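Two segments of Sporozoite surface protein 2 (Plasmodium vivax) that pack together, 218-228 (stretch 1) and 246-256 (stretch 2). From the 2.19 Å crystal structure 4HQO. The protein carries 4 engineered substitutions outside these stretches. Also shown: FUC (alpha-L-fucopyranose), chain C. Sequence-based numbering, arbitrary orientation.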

# COMPACT_ATOMS: atom_id res chain seq x y z
N PRO A 218 -9.94 2.54 32.83
CA PRO A 218 -10.15 2.88 34.24
C PRO A 218 -9.46 1.90 35.18
O PRO A 218 -9.15 0.77 34.80
N TRP A 219 -9.20 2.35 36.41
CA TRP A 219 -8.64 1.48 37.43
C TRP A 219 -9.74 0.68 38.11
O TRP A 219 -10.88 1.14 38.19
N ASP A 220 -9.40 -0.50 38.61
CA ASP A 220 -10.29 -1.21 39.52
C ASP A 220 -10.26 -0.41 40.82
O ASP A 220 -9.38 0.42 41.01
N PRO A 221 -11.24 -0.64 41.70
CA PRO A 221 -11.25 0.05 42.99
C PRO A 221 -9.99 -0.22 43.82
O PRO A 221 -9.42 -1.31 43.72
N TRP A 222 -9.58 0.76 44.62
CA TRP A 222 -8.50 0.58 45.58
C TRP A 222 -8.82 -0.58 46.51
O TRP A 222 -9.97 -0.78 46.88
N THR A 223 -7.80 -1.34 46.88
CA THR A 223 -7.98 -2.41 47.85
C THR A 223 -8.05 -1.81 49.25
O THR A 223 -7.73 -0.64 49.46
N ALA A 224 -8.49 -2.62 50.21
CA ALA A 224 -8.49 -2.21 51.61
C ALA A 224 -7.06 -2.00 52.07
O ALA A 224 -6.13 -2.57 51.50
N CYS A 225 -6.88 -1.19 53.11
CA CYS A 225 -5.55 -0.95 53.67
C CYS A 225 -4.94 -2.25 54.17
O CYS A 225 -5.66 -3.13 54.66
N SER A 226 -3.62 -2.38 54.03
CA SER A 226 -2.92 -3.61 54.40
C SER A 226 -3.00 -3.89 55.90
O SER A 226 -2.88 -5.03 56.33
N VAL A 227 -3.20 -2.83 56.67
CA VAL A 227 -3.37 -2.94 58.11
C VAL A 227 -4.75 -2.41 58.52
O VAL A 227 -5.36 -1.62 57.80
N THR A 228 -5.24 -2.85 59.67
CA THR A 228 -6.55 -2.44 60.16
C THR A 228 -6.42 -1.37 61.24
O THR A 228 -7.42 -0.90 61.80
N THR A 246 0.54 1.52 32.38
CA THR A 246 0.74 1.05 33.74
C THR A 246 -0.50 0.27 34.17
O THR A 246 -1.62 0.67 33.84
N THR A 247 -0.31 -0.82 34.89
CA THR A 247 -1.44 -1.66 35.31
C THR A 247 -1.53 -1.85 36.82
O THR A 247 -2.55 -2.32 37.33
N HIS A 248 -0.47 -1.50 37.53
CA HIS A 248 -0.48 -1.60 38.98
C HIS A 248 -0.01 -0.29 39.59
O HIS A 248 0.76 0.45 38.98
N MET A 249 -0.48 -0.03 40.80
CA MET A 249 -0.23 1.25 41.46
C MET A 249 -0.40 1.06 42.96
O MET A 249 -1.42 0.55 43.41
N VAL A 250 0.61 1.45 43.72
CA VAL A 250 0.57 1.29 45.17
C VAL A 250 0.66 2.64 45.86
O VAL A 250 1.40 3.53 45.43
N SER A 251 -0.11 2.81 46.93
CA SER A 251 -0.12 4.06 47.68
C SER A 251 -0.27 3.80 49.18
O SER A 251 -0.63 2.70 49.60
N GLU A 252 0.01 4.82 49.99
CA GLU A 252 -0.09 4.70 51.44
C GLU A 252 -1.52 4.88 51.92
O GLU A 252 -2.34 5.48 51.23
N CYS A 253 -1.82 4.36 53.11
CA CYS A 253 -3.15 4.48 53.70
C CYS A 253 -3.07 4.35 55.21
O CYS A 253 -2.23 3.62 55.74
N GLU A 254 -3.95 5.06 55.92
CA GLU A 254 -3.96 5.01 57.37
C GLU A 254 -5.33 4.62 57.94
O GLU A 254 -6.37 5.08 57.46
N GLU A 255 -5.31 3.76 58.96
CA GLU A 255 -6.54 3.33 59.62
C GLU A 255 -6.53 3.69 61.11
O GLU A 255 -6.47 2.81 61.97
N GLY A 256 -6.60 4.98 61.39
CA GLY A 256 -6.56 5.46 62.76
C GLY A 256 -5.23 5.11 63.41
O GLY A 256 -4.26 4.83 62.72

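The apolar centre of this contact is built from two tryptophans of stretch 1 and a methionine of stretch 2. Stretch 1 has no regular secondary structure, whereas much of stretch 2 is a β-strand; side chains alternate along stretch 2, M249, S251, C253 and E255 pointing toward stretch 1 and V250, E252 and E254 away. M249 extends its side chain fully, with chi1, chi2 and chi3 all t, and so reaches both indoles. Its SD lies over one face of the W219 six-membered ring, 4.3 Å from the centroid and 23° off the normal, and stands obliquely 5.0 Å from the corresponding centroid of W222. A flexible, polarizable thioether suits this position between two aromatic rings.

Both tryptophans leave the backbone sideways, yet with chi1 m and chi2 near 90° (94° for W219, 99° for W222) their broad rings carry the far ends to stretch 2. W219 CH2 packs 3.6 Å from M249 CB and 4.0 Å from T246 CG2, the threonine methyl meeting the ring edge; W219 CZ3 also comes 3.5 Å from T247 O. Further along, W222 CZ2 lies 4.0 Å from M249 CE, and W222 CH2 approaches S251 CB at 3.5 Å. S251, chi1 t, thus meets the indole through its CB.

Beyond the indoles, a disulfide locks the two stretches together. C225, chi1 t, and C253, chi1 p, both point toward the opposing stretch, and their SG atoms are joined at 2.0 Å with a chi3 of 91°, close to the preferred right angle. The bond fixes the register covalently where no direct hydrogen bond crosses between the stretches.

At the polar edge, E255 folds over stretch 1 with chi1 and chi2 both m. E255 CG lies 3.8 Å from C225 CB and 3.5 Å from V227 O, and E255 CB is 3.7 Å from T228 O; the carboxylate also comes near, with E255 OE2 4.0 Å from C225 CB. A water links the two stretches, accepting from C225 N at 2.8 Å and donating to E255 OE2 at 2.7 Å. Glutamate suits this border because its methylenes can pack while its charged end accepts from water.

T228, chi1 p, directs its CA-to-CB bond away from stretch 2, and its hydroxyl oxygen is glycosylated: T228 OG1 is bonded to FUC C1 at 1.5 Å. The exposed threonine thus supplies an attachment point for the fucose, while its backbone still borders E255.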

# COMPACT_ATOMS: atom_id res chain seq x y z
CB PRO A 218 -11.67 2.76 34.39
CG PRO A 218 -12.06 1.73 33.38
CD PRO A 218 -11.13 1.93 32.22
CB TRP A 219 -7.90 2.29 38.50
CG TRP A 219 -6.64 2.95 38.03
CD1 TRP A 219 -6.51 4.23 37.58
CD2 TRP A 219 -5.33 2.38 38.00
NE1 TRP A 219 -5.20 4.49 37.25
CE2 TRP A 219 -4.46 3.37 37.50
CE3 TRP A 219 -4.81 1.13 38.34
CZ2 TRP A 219 -3.09 3.15 37.33
CZ3 TRP A 219 -3.45 0.91 38.17
CH2 TRP A 219 -2.61 1.91 37.67
CB ASP A 220 -9.81 -2.65 39.74
CG ASP A 220 -9.95 -3.51 38.49
OD1 ASP A 220 -10.54 -3.04 37.50
OD2 ASP A 220 -9.47 -4.66 38.51
CB PRO A 221 -12.47 -0.54 43.70
CG PRO A 221 -13.38 -0.92 42.59
CD PRO A 221 -12.49 -1.40 41.49
CB TRP A 222 -8.30 1.85 46.42
CG TRP A 222 -7.61 2.96 45.70
CD1 TRP A 222 -8.19 4.04 45.10
CD2 TRP A 222 -6.20 3.11 45.50
NE1 TRP A 222 -7.23 4.86 44.55
CE2 TRP A 222 -6.00 4.31 44.78
CE3 TRP A 222 -5.08 2.35 45.86
CZ2 TRP A 222 -4.73 4.76 44.41
CZ3 TRP A 222 -3.82 2.80 45.50
CH2 TRP A 222 -3.66 3.99 44.78
CB THR A 223 -6.82 -3.43 47.80
OG1 THR A 223 -5.60 -2.80 48.21
CG2 THR A 223 -6.65 -3.99 46.39
CB ALA A 224 -9.18 -3.26 52.47
CB CYS A 225 -5.62 0.08 54.80
SG CYS A 225 -4.01 0.80 55.24
CB SER A 226 -1.45 -3.57 53.95
OG SER A 226 -0.78 -2.44 54.49
CB VAL A 227 -2.27 -2.15 58.86
CG1 VAL A 227 -0.90 -2.76 58.59
CG2 VAL A 227 -2.30 -0.69 58.45
CB THR A 228 -7.33 -3.62 60.73
OG1 THR A 228 -6.54 -4.26 61.74
CG2 THR A 228 -7.67 -4.61 59.63
CB THR A 246 0.97 2.24 34.70
OG1 THR A 246 2.15 2.95 34.30
CG2 THR A 246 1.12 1.77 36.13
CB THR A 247 -1.38 -3.03 34.63
OG1 THR A 247 -0.14 -3.67 34.94
CG2 THR A 247 -1.50 -2.88 33.13
CB HIS A 248 0.39 -2.76 39.46
CG HIS A 248 0.20 -3.11 40.90
ND1 HIS A 248 -0.92 -3.75 41.37
CD2 HIS A 248 0.99 -2.89 41.98
CE1 HIS A 248 -0.81 -3.93 42.68
NE2 HIS A 248 0.34 -3.41 43.07
CB MET A 249 -1.23 2.28 40.94
CG MET A 249 -1.17 3.62 41.62
SD MET A 249 -2.43 4.73 40.96
CE MET A 249 -2.05 6.23 41.85
CB VAL A 250 1.71 0.36 45.67
CG1 VAL A 250 1.62 0.14 47.17
CG2 VAL A 250 1.66 -0.97 44.94
CB SER A 251 -1.25 4.96 47.19
OG SER A 251 -1.30 6.16 47.95
CB GLU A 252 0.83 5.72 52.13
CG GLU A 252 2.30 5.54 51.81
CD GLU A 252 3.16 6.65 52.39
OE1 GLU A 252 4.38 6.67 52.11
OE2 GLU A 252 2.62 7.49 53.14
CB CYS A 253 -4.09 3.42 53.12
SG CYS A 253 -3.60 1.71 53.47
CB GLU A 254 -3.52 6.36 57.95
CG GLU A 254 -3.53 6.41 59.47
CD GLU A 254 -2.78 7.61 60.02
OE1 GLU A 254 -2.46 8.52 59.22
OE2 GLU A 254 -2.49 7.63 61.24
CB GLU A 255 -6.74 1.82 59.45
CG GLU A 255 -7.12 1.41 58.03
CD GLU A 255 -8.51 1.88 57.62
OE1 GLU A 255 -9.27 2.33 58.51
OE2 GLU A 255 -8.84 1.79 56.42
C1 FUC C . -7.05 -5.27 62.72
C2 FUC C . -5.90 -5.92 63.48
C3 FUC C . -5.18 -4.89 64.36
C4 FUC C . -6.17 -4.14 65.27
C5 FUC C . -7.38 -3.62 64.47
C6 FUC C . -8.52 -3.15 65.37
O2 FUC C . -4.99 -6.59 62.61
O3 FUC C . -4.24 -5.56 65.20
O4 FUC C . -6.61 -5.00 66.33
O5 FUC C . -7.94 -4.64 63.61
O HOH W 1 -9.00 -0.34 54.80